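PDB 4IX8: tyrosine aminotransferase from Leishmania infantum, which probably catalyses the transfer of the amino group of L-tyrosine to 2-oxoglutarate with the help of pyridoxal 5'-phosphate. Local coordinates for residues V117-T120 with Y121-F125; Q284-P287 with G288-V291; G304-A307 with V308-R312. All blocks are in the same frame, centred on the assembly; numbering follows the deposited sequence.

Contact 1: V117-T120 with Y121-F125; sequences VVST and YWRRF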
ATOM      1  N   VAL A 117      -7.001  18.833   7.666  1.00 41.66           N
ATOM      2  CA  VAL A 117      -6.071  19.702   6.941  1.00 43.25           C
ATOM      3  C   VAL A 117      -6.243  19.562   5.424  1.00 39.87           C
ATOM      4  O   VAL A 117      -6.254  20.552   4.707  1.00 39.76           O
ATOM      5  CB  VAL A 117      -4.607  19.380   7.378  1.00 46.46           C
ATOM      6  CG1 VAL A 117      -3.613  19.840   6.384  1.00 42.64           C
ATOM      7  CG2 VAL A 117      -4.307  19.998   8.749  1.00 42.25           C
ATOM      8  N   VAL A 118      -6.375  18.331   4.943  1.00 36.48           N
ATOM      9  CA  VAL A 118      -6.551  18.091   3.518  1.00 35.01           C
ATOM     10  C   VAL A 118      -7.819  18.747   3.027  1.00 35.13           C
ATOM     11  O   VAL A 118      -7.877  19.329   1.949  1.00 37.13           O
ATOM     12  CB  VAL A 118      -6.622  16.608   3.247  1.00 33.45           C
ATOM     13  CG1 VAL A 118      -7.219  16.336   1.892  1.00 41.34           C
ATOM     14  CG2 VAL A 118      -5.255  15.987   3.378  1.00 36.38           C
ATOM     15  N   SER A 119      -8.856  18.639   3.844  1.00 46.73           N
ATOM     16  CA  SER A 119     -10.141  19.237   3.544  1.00 41.54           C
ATOM     17  C   SER A 119      -9.983  20.749   3.394  1.00 43.26           C
ATOM     18  O   SER A 119     -10.529  21.353   2.471  1.00 41.53           O
ATOM     19  CB  SER A 119     -11.145  18.936   4.650  1.00 50.80           C
ATOM     20  OG  SER A 119     -12.362  19.598   4.378  1.00 61.42           O
ATOM     21  N   THR A 120      -9.228  21.348   4.309  1.00 43.85           N
ATOM     22  CA  THR A 120      -8.989  22.793   4.288  1.00 44.12           C
ATOM     23  C   THR A 120      -8.180  23.183   3.063  1.00 41.92           C
ATOM     24  O   THR A 120      -8.450  24.204   2.427  1.00 40.74           O
ATOM     25  CB  THR A 120      -8.231  23.252   5.522  1.00 46.95           C
ATOM     26  OG1 THR A 120      -8.994  22.929   6.692  1.00 50.11           O
ATOM     27  CG2 THR A 120      -7.951  24.752   5.460  1.00 47.70           C
ATOM     28  N   TYR A 121      -7.185  22.359   2.742  1.00 42.43           N
ATOM     29  CA  TYR A 121      -6.318  22.599   1.579  1.00 38.23           C
ATOM     30  C   TYR A 121      -7.076  22.592   0.262  1.00 37.24           C
ATOM     31  O   TYR A 121      -6.893  23.482  -0.549  1.00 37.80           O
ATOM     32  CB  TYR A 121      -5.200  21.550   1.547  1.00 39.71           C
ATOM     33  CG  TYR A 121      -4.418  21.428   0.251  1.00 36.29           C
ATOM     34  CD1 TYR A 121      -3.345  22.270  -0.048  1.00 41.53           C
ATOM     35  CD2 TYR A 121      -4.683  20.398  -0.622  1.00 34.91           C
ATOM     36  CE1 TYR A 121      -2.607  22.113  -1.259  1.00 36.55           C
ATOM     37  CE2 TYR A 121      -3.968  20.230  -1.785  1.00 33.97           C
ATOM     38  CZ  TYR A 121      -2.953  21.079  -2.115  1.00 37.32           C
ATOM     39  OH  TYR A 121      -2.294  20.847  -3.297  1.00 40.87           O
ATOM     40  N   TRP A 122      -7.985  21.640   0.085  1.00 37.84           N
ATOM     41  CA  TRP A 122      -8.663  21.487  -1.203  1.00 37.74           C
ATOM     42  C   TRP A 122      -9.669  22.609  -1.422  1.00 37.47           C
ATOM     43  O   TRP A 122     -10.092  22.852  -2.551  1.00 41.29           O
ATOM     44  CB  TRP A 122      -9.371  20.128  -1.327  1.00 33.50           C
ATOM     45  CG  TRP A 122      -9.322  19.703  -2.765  1.00 36.92           C
ATOM     46  CD1 TRP A 122     -10.252  19.956  -3.736  1.00 36.15           C
ATOM     47  CD2 TRP A 122      -8.239  19.016  -3.420  1.00 32.80           C
ATOM     48  NE1 TRP A 122      -9.825  19.447  -4.946  1.00 39.29           N
ATOM     49  CE2 TRP A 122      -8.584  18.890  -4.778  1.00 33.63           C
ATOM     50  CE3 TRP A 122      -7.019  18.497  -2.985  1.00 35.02           C
ATOM     51  CZ2 TRP A 122      -7.760  18.260  -5.691  1.00 32.52           C
ATOM     52  CZ3 TRP A 122      -6.197  17.880  -3.902  1.00 35.94           C
ATOM     53  CH2 TRP A 122      -6.568  17.765  -5.231  1.00 31.52           C
ATOM     54  N   ARG A 123      -9.990  23.331  -0.351  1.00 44.28           N
ATOM     55  CA  ARG A 123     -10.922  24.447  -0.420  1.00 46.24           C
ATOM     56  C   ARG A 123     -10.424  25.564  -1.303  1.00 47.87           C
ATOM     57  O   ARG A 123     -11.220  26.310  -1.852  1.00 52.10           O
ATOM     58  CB  ARG A 123     -11.205  24.986   0.978  1.00 54.00           C
ATOM     59  CG  ARG A 123     -11.785  23.911   1.870  1.00 62.62           C
ATOM     60  CD  ARG A 123     -12.849  24.414   2.795  1.00 66.26           C
ATOM     61  NE  ARG A 123     -13.605  23.324   3.412  1.00 56.55           N
ATOM     62  CZ  ARG A 123     -14.526  23.530   4.347  1.00 71.27           C
ATOM     63  NH1 ARG A 123     -14.786  24.783   4.772  1.00 65.48           N
ATOM     64  NH2 ARG A 123     -15.190  22.495   4.857  1.00 78.28           N
ATOM     65  N   ARG A 124      -9.108  25.659  -1.460  1.00 46.71           N
ATOM     66  CA  ARG A 124      -8.522  26.723  -2.257  1.00 46.34           C
ATOM     67  C   ARG A 124      -8.822  26.525  -3.732  1.00 48.47           C
ATOM     68  O   ARG A 124      -8.666  27.443  -4.525  1.00 59.31           O
ATOM     69  CB  ARG A 124      -7.011  26.782  -2.027  1.00 41.13           C
ATOM     70  CG  ARG A 124      -6.223  25.600  -2.668  1.00 63.25           C
ATOM     71  CD  ARG A 124      -4.789  25.434  -2.109  1.00 58.38           C
ATOM     72  NE  ARG A 124      -4.716  25.774  -0.679  1.00 59.55           N
ATOM     73  CZ  ARG A 124      -3.593  25.955   0.017  1.00 56.36           C
ATOM     74  NH1 ARG A 124      -2.405  25.878  -0.569  1.00 53.29           N
ATOM     75  NH2 ARG A 124      -3.662  26.270   1.297  1.00 59.74           N
ATOM     76  N   PHE A 125      -9.230  25.321  -4.100  1.00 43.29           N
ATOM     77  CA  PHE A 125      -9.573  25.017  -5.480  1.00 42.18           C
ATOM     78  C   PHE A 125     -11.037  25.310  -5.784  1.00 44.21           C
ATOM     79  O   PHE A 125     -11.495  25.118  -6.922  1.00 45.68           O
ATOM     80  CB  PHE A 125      -9.267  23.563  -5.787  1.00 37.31           C
ATOM     81  CG  PHE A 125      -7.799  23.238  -5.729  1.00 44.96           C
ATOM     82  CD1 PHE A 125      -6.881  23.990  -6.454  1.00 41.94           C
ATOM     83  CD2 PHE A 125      -7.334  22.168  -4.959  1.00 39.76           C
ATOM     84  CE1 PHE A 125      -5.515  23.701  -6.405  1.00 43.98           C
ATOM     85  CE2 PHE A 125      -5.949  21.876  -4.900  1.00 40.74           C
ATOM     86  CZ  PHE A 125      -5.045  22.637  -5.623  1.00 45.06           C
TER

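Contact 2: Q284-P287 with G288-V291; sequences QVCP and GWRV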
ATOM      1  N   GLN A 284       5.344  17.770  -4.180  1.00 36.60           N
ATOM      2  CA  GLN A 284       6.336  17.887  -3.092  1.00 36.30           C
ATOM      3  C   GLN A 284       7.425  16.821  -3.234  1.00 36.29           C
ATOM      4  O   GLN A 284       8.225  16.639  -2.336  1.00 37.15           O
ATOM      5  CB  GLN A 284       5.684  17.764  -1.718  1.00 36.32           C
ATOM      6  CG  GLN A 284       4.800  18.934  -1.354  1.00 38.30           C
ATOM      7  CD  GLN A 284       4.317  18.921   0.091  1.00 37.30           C
ATOM      8  OE1 GLN A 284       4.676  18.062   0.905  1.00 43.73           O
ATOM      9  NE2 GLN A 284       3.470  19.875   0.407  1.00 48.70           N
ATOM     10  N   VAL A 285       7.449  16.148  -4.390  1.00 35.48           N
ATOM     11  CA  VAL A 285       8.602  15.370  -4.798  1.00 35.83           C
ATOM     12  C   VAL A 285       8.930  14.304  -3.760  1.00 35.79           C
ATOM     13  O   VAL A 285      10.055  14.236  -3.283  1.00 36.93           O
ATOM     14  CB  VAL A 285       9.848  16.302  -5.011  1.00 39.77           C
ATOM     15  CG1 VAL A 285      10.921  15.619  -5.868  1.00 37.87           C
ATOM     16  CG2 VAL A 285       9.438  17.639  -5.671  1.00 43.39           C
ATOM     17  N   CYS A 286       7.932  13.501  -3.366  1.00 34.62           N
ATOM     18  CA  CYS A 286       8.151  12.473  -2.353  1.00 34.66           C
ATOM     19  C   CYS A 286       7.191  11.303  -2.545  1.00 34.90           C
ATOM     20  O   CYS A 286       6.523  10.882  -1.601  1.00 32.91           O
ATOM     21  CB  CYS A 286       8.016  13.074  -0.949  1.00 36.76           C
ATOM     22  SG  CYS A 286       6.401  13.828  -0.654  1.00 38.86           S
ATOM     23  N   PRO A 287       7.173  10.720  -3.756  1.00 32.59           N
ATOM     24  CA  PRO A 287       6.253   9.618  -4.026  1.00 33.79           C
ATOM     25  C   PRO A 287       6.490   8.415  -3.136  1.00 37.77           C
ATOM     26  O   PRO A 287       5.523   7.708  -2.799  1.00 34.01           O
ATOM     27  CB  PRO A 287       6.529   9.277  -5.493  1.00 36.55           C
ATOM     28  CG  PRO A 287       7.944   9.806  -5.753  1.00 32.46           C
ATOM     29  CD  PRO A 287       8.018  11.042  -4.918  1.00 35.50           C
ATOM     30  N   GLY A 288       7.739   8.214  -2.728  1.00 36.21           N
ATOM     31  CA  GLY A 288       8.105   7.039  -1.960  1.00 37.83           C
ATOM     32  C   GLY A 288       7.561   7.004  -0.539  1.00 39.57           C
ATOM     33  O   GLY A 288       7.558   5.949   0.103  1.00 33.49           O
ATOM     34  N   TRP A 289       7.069   8.138  -0.057  1.00 33.13           N
ATOM     35  CA  TRP A 289       6.566   8.210   1.296  1.00 33.46           C
ATOM     36  C   TRP A 289       5.222   7.476   1.409  1.00 33.59           C
ATOM     37  O   TRP A 289       4.789   7.148   2.497  1.00 32.55           O
ATOM     38  CB  TRP A 289       6.428   9.651   1.753  1.00 36.42           C
ATOM     39  CG  TRP A 289       7.708  10.415   1.866  1.00 35.49           C
ATOM     40  CD1 TRP A 289       8.934  10.023   1.454  1.00 36.20           C
ATOM     41  CD2 TRP A 289       7.863  11.739   2.379  1.00 36.51           C
ATOM     42  NE1 TRP A 289       9.853  11.004   1.702  1.00 37.51           N
ATOM     43  CE2 TRP A 289       9.216  12.076   2.261  1.00 37.75           C
ATOM     44  CE3 TRP A 289       6.986  12.667   2.934  1.00 41.68           C
ATOM     45  CZ2 TRP A 289       9.728  13.295   2.695  1.00 40.40           C
ATOM     46  CZ3 TRP A 289       7.490  13.886   3.347  1.00 43.58           C
ATOM     47  CH2 TRP A 289       8.850  14.186   3.231  1.00 43.18           C
ATOM     48  N   ARG A 290       4.584   7.222   0.272  1.00 32.34           N
ATOM     49  CA  ARG A 290       3.356   6.458   0.182  1.00 30.02           C
ATOM     50  C   ARG A 290       2.234   7.089   0.986  1.00 39.55           C
ATOM     51  O   ARG A 290       1.655   6.456   1.870  1.00 33.15           O
ATOM     52  CB  ARG A 290       3.559   5.018   0.649  1.00 30.15           C
ATOM     53  CG  ARG A 290       4.655   4.257  -0.085  1.00 30.98           C
ATOM     54  CD  ARG A 290       4.610   4.492  -1.595  1.00 29.80           C
ATOM     55  NE  ARG A 290       3.323   4.192  -2.194  1.00 28.58           N
ATOM     56  CZ  ARG A 290       2.839   4.779  -3.291  1.00 30.35           C
ATOM     57  NH1 ARG A 290       3.500   5.756  -3.900  1.00 28.34           N
ATOM     58  NH2 ARG A 290       1.666   4.400  -3.773  1.00 28.10           N
ATOM     59  N   VAL A 291       1.917   8.332   0.653  1.00 33.26           N
ATOM     60  CA  VAL A 291       0.766   9.010   1.215  1.00 29.78           C
ATOM     61  C   VAL A 291      -0.005   9.701   0.092  1.00 29.01           C
ATOM     62  O   VAL A 291       0.586  10.351  -0.753  1.00 29.15           O
ATOM     63  CB  VAL A 291       1.184  10.075   2.268  1.00 34.85           C
ATOM     64  CG1 VAL A 291      -0.049  10.756   2.856  1.00 33.54           C
ATOM     65  CG2 VAL A 291       2.052   9.434   3.380  1.00 39.80           C
TER
HETATM   66  O   HOH W   1       3.799  11.110  -1.004  1.00 37.47           O
HETATM   67  O   HOH W   2       2.954   8.862  -2.242  1.00 30.41           O

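Contact 3: G304-A307 with V308-R312; sequences GDWA and VGMER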
ATOM      1  N   GLY A 304     -23.295   7.423   0.095  1.00 33.28           N
ATOM      2  CA  GLY A 304     -22.851   7.123   1.449  1.00 28.81           C
ATOM      3  C   GLY A 304     -22.345   5.701   1.579  1.00 28.00           C
ATOM      4  O   GLY A 304     -21.387   5.449   2.298  1.00 35.78           O
ATOM      5  N   ASP A 305     -22.998   4.755   0.918  1.00 27.47           N
ATOM      6  CA  ASP A 305     -22.545   3.387   0.990  1.00 26.84           C
ATOM      7  C   ASP A 305     -21.171   3.225   0.340  1.00 27.59           C
ATOM      8  O   ASP A 305     -20.369   2.421   0.794  1.00 28.80           O
ATOM      9  CB  ASP A 305     -23.525   2.453   0.301  1.00 28.19           C
ATOM     10  CG  ASP A 305     -24.879   2.457   0.932  1.00 55.74           C
ATOM     11  OD1 ASP A 305     -24.933   2.669   2.172  1.00 63.15           O
ATOM     12  OD2 ASP A 305     -25.889   2.264   0.175  1.00 63.91           O
ATOM     13  N   TRP A 306     -20.873   3.992  -0.709  1.00 29.27           N
ATOM     14  CA  TRP A 306     -19.558   3.910  -1.344  1.00 24.40           C
ATOM     15  C   TRP A 306     -18.509   4.325  -0.315  1.00 27.84           C
ATOM     16  O   TRP A 306     -17.515   3.630  -0.056  1.00 35.22           O
ATOM     17  CB  TRP A 306     -19.511   4.810  -2.577  1.00 28.17           C
ATOM     18  CG  TRP A 306     -18.262   4.699  -3.443  1.00 31.67           C
ATOM     19  CD1 TRP A 306     -17.312   3.718  -3.424  1.00 22.76           C
ATOM     20  CD2 TRP A 306     -17.859   5.620  -4.458  1.00 32.24           C
ATOM     21  NE1 TRP A 306     -16.348   3.970  -4.374  1.00 29.24           N
ATOM     22  CE2 TRP A 306     -16.666   5.133  -5.021  1.00 27.59           C
ATOM     23  CE3 TRP A 306     -18.400   6.807  -4.956  1.00 33.04           C
ATOM     24  CZ2 TRP A 306     -16.015   5.791  -6.032  1.00 25.31           C
ATOM     25  CZ3 TRP A 306     -17.740   7.458  -5.968  1.00 27.33           C
ATOM     26  CH2 TRP A 306     -16.577   6.946  -6.501  1.00 26.23           C
ATOM     27  N   ALA A 307     -18.791   5.414   0.370  1.00 26.56           N
ATOM     28  CA  ALA A 307     -17.883   5.933   1.364  1.00 26.73           C
ATOM     29  C   ALA A 307     -17.651   4.940   2.497  1.00 28.30           C
ATOM     30  O   ALA A 307     -16.520   4.634   2.886  1.00 29.05           O
ATOM     31  CB  ALA A 307     -18.448   7.221   1.918  1.00 27.38           C
ATOM     32  N   VAL A 308     -18.738   4.430   3.044  1.00 27.22           N
ATOM     33  CA  VAL A 308     -18.640   3.417   4.102  1.00 27.74           C
ATOM     34  C   VAL A 308     -17.825   2.213   3.603  1.00 37.29           C
ATOM     35  O   VAL A 308     -16.960   1.720   4.324  1.00 31.93           O
ATOM     36  CB  VAL A 308     -20.068   2.978   4.585  1.00 39.97           C
ATOM     37  CG1 VAL A 308     -20.036   1.662   5.409  1.00 35.23           C
ATOM     38  CG2 VAL A 308     -20.708   4.124   5.401  1.00 29.85           C
ATOM     39  N   GLY A 309     -18.049   1.791   2.352  1.00 33.12           N
ATOM     40  CA  GLY A 309     -17.304   0.678   1.783  1.00 30.56           C
ATOM     41  C   GLY A 309     -15.793   0.926   1.753  1.00 31.92           C
ATOM     42  O   GLY A 309     -14.997   0.084   2.190  1.00 30.99           O
ATOM     43  N   MET A 310     -15.397   2.102   1.282  1.00 26.19           N
ATOM     44  CA  MET A 310     -13.956   2.452   1.210  1.00 31.35           C
ATOM     45  C   MET A 310     -13.331   2.435   2.603  1.00 27.21           C
ATOM     46  O   MET A 310     -12.269   1.837   2.831  1.00 30.56           O
ATOM     47  CB  MET A 310     -13.786   3.812   0.552  1.00 24.35           C
ATOM     48  CG  MET A 310     -14.140   3.761  -0.880  1.00 23.53           C
ATOM     49  SD  MET A 310     -13.587   5.228  -1.805  1.00 31.00           S
ATOM     50  CE  MET A 310     -14.847   6.465  -1.381  1.00 33.58           C
ATOM     51  N   GLU A 311     -14.061   2.998   3.551  1.00 27.67           N
ATOM     52  CA  GLU A 311     -13.626   3.008   4.927  1.00 33.28           C
ATOM     53  C   GLU A 311     -13.407   1.627   5.457  1.00 35.72           C
ATOM     54  O   GLU A 311     -12.400   1.342   6.107  1.00 38.37           O
ATOM     55  CB  GLU A 311     -14.636   3.706   5.801  1.00 31.61           C
ATOM     56  CG  GLU A 311     -14.706   5.172   5.575  1.00 45.95           C
ATOM     57  CD  GLU A 311     -15.598   5.865   6.592  1.00 60.67           C
ATOM     58  OE1 GLU A 311     -15.454   5.530   7.798  1.00 68.99           O
ATOM     59  OE2 GLU A 311     -16.412   6.741   6.198  1.00 62.70           O
ATOM     60  N   ARG A 312     -14.373   0.770   5.221  1.00 27.34           N
ATOM     61  CA  ARG A 312     -14.237  -0.584   5.701  1.00 33.84           C
ATOM     62  C   ARG A 312     -12.998  -1.231   5.144  1.00 33.63           C
ATOM     63  O   ARG A 312     -12.289  -1.942   5.871  1.00 29.70           O
ATOM     64  CB  ARG A 312     -15.450  -1.438   5.326  1.00 31.14           C
ATOM     65  CG  ARG A 312     -16.666  -1.070   6.073  1.00 33.68           C
ATOM     66  CD  ARG A 312     -17.776  -2.078   5.801  1.00 35.14           C
ATOM     67  NE  ARG A 312     -18.965  -1.678   6.552  1.00 52.88           N
ATOM     68  CZ  ARG A 312     -20.091  -2.361   6.618  1.00 55.93           C
ATOM     69  NH1 ARG A 312     -20.223  -3.498   5.950  1.00 65.09           N
ATOM     70  NH2 ARG A 312     -21.087  -1.887   7.342  1.00 55.82           N
TER

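Contact 1: V117-T120 with Y121-F125
The backbone N of Arg123 is shared between two carbonyls: it bonds to Thr120 O at 3.3 Å and only weakly to Ser119 O at 3.5 Å. Neither hold is a straight helical bond, and Thr120 O takes its donor from above the carbonyl plane. The preceding turn is more regular. Tyr121 N binds Val117 O at 2.8 Å, and Trp122 N reaches Val118 O at 3.0 Å, each four residues back. Beyond them the spacing shortens to three, since Arg124 N bonds to Tyr121 O and Phe125 N to Trp122 O.

Arg123 folds back beside this loosened turn. With CG anti to its carbonyl carbon (chi1 -59°), the methylene lies beside Ser119 O; the modelled approach of Arg123 CG to that oxygen, 2.9 Å, is shorter than a comfortable carbon-oxygen contact and doubtful in detail. The long arm bends at chi2 and then passes Ser119 OG without bonding to it, NH2 instead binding Leu135 O.

Val117 to Trp122 lie on helix 112-122, which packs on strand 292-297 of the large mixed sheet of a class I aminotransferase. Val118 and Trp122, one turn apart, both rest on Ile295, where branched aliphatic and broad aromatic surfaces suit the buried side. The polar ends of the aromatics are used as well: Tyr121 OH bonds to Glu254 and Trp122 NE1 to Ser264.

Farther along, Phe125 presents its edge to Trp122, its CD2 standing 3.5 Å above the centre of the indole face. Arg124 turns back toward Tyr121, and Tyr121 CD1 lies 3.6 Å above the guanidinium plane, offset toward its rim. Thr120, on the exposed side, returns its hydroxyl OG1 to the carbonyl of Gln116, a use of the side chain common in helices.

Contact 2: Q284-P287 with G288-V291
Cys286 and Trp289 meet through carbon and sulfur over one indole face. Cys286 CB is 3.6 Å from the centroid of the Trp289 five-membered ring, 12° off its normal, a CH-pi contact. Cys286 SG adds a sulfur-aromatic contact, 4.1 Å from the centroid of the six-membered ring. Chi1 of 58° sets the thiol between the backbone N and the carbonyl carbon, the rotation that holds SG above the six-membered ring while CB covers the five-membered one. The indole's polar partner is Asn103 of the second subunit, bonded to Trp289 NE1.

The backbone bonds form a short 3-10 turn in the loop that follows the cofactor-bearing lysine at position 282 and leads into strand 292-297. Trp289 N binds Cys286 O at 3.2 Å, and proline, lacking an N-H, suits the start of the turn.

Pro287 O takes two bonds from Arg290, N at 3.2 Å and NH1 at 3.0 Å, from opposite faces of its plane. Bends at chi2 and chi3 curl the arginine back for this, while NH2 binds the cofactor phosphate and Ile317 O of the second subunit.

Water also joins in: one molecule accepts from Val291 N at 3.1 Å and may donate to nearby Pro287 O.

Contact 3: G304-A307 with V308-R312
Met310 lies one turn beyond Trp306 and reaches back over its indole. Its CB begins beside the backbone, 3.7 Å from Ala307 O. CG is anti to the carbonyl carbon (chi1 -69°), which leads the chain back along the helix toward the earlier turn, where Met310 CG comes within 3.5 Å of Trp306 O and also approaches the rim of the indole at CD1. Next comes the sulfur: Met310 SD stands 4.0 Å from Trp306 NE1, oblique to the ring, in a Met-aromatic contact. A final bend at chi3 folds the methyl inward, and Met310 CE sits 4.1 Å from the centroid of the five-membered ring of Trp306, only 6° off its normal. The same methyl touches Ala307 CA.

The tryptophan lends itself to this because its CG is anti to the backbone N (chi1 -173°), which carries the indole out from the helix and leaves a face for Met310. Its N-H is used by Ala153 O in helix 145-157, and both side chains also pack on Ala156 and on Leu275 of strand 274-279.

Under the side chains, four successive bonds of the regular i to i+4 pattern run from Val308 N to Gly304 O (2.9 Å) through to Glu311 N and Ala307 O (3.0 Å). On another side of the helix, Val308 CG2 lies 3.4 Å from Gly304 O, while Glu311 CG rests near Ala307 O, its chain extended beyond.

With the indole N-H already given to a carbonyl, the sulfur probably meets the ring mainly through dispersion, which suits a flexible, polarisable methionine to the aromatic face where helix 304-313 settles against the sheet.

Along the chain contact 1 comes first, then contact 2, then contact 3, and none touches another: their centres lie about 19 Å (1 and 2), 21 Å (1 and 3) and 25 Å (2 and 3) apart. The eight-stranded mixed sheet relates them. Helix 112-122 of contact 1 packs on strand 292-297, the loop of contact 2 feeds directly into that strand, and helix 304-313 of contact 3 follows it and rests on strands 274-279 and 140-143. Contact 2 meets both the cofactor phosphate and the second subunit, joining the site to the dimer interface. Contact 3 also touches that subunit, through Asp305 and Arg312, whereas contact 1 lies wholly within its own chain.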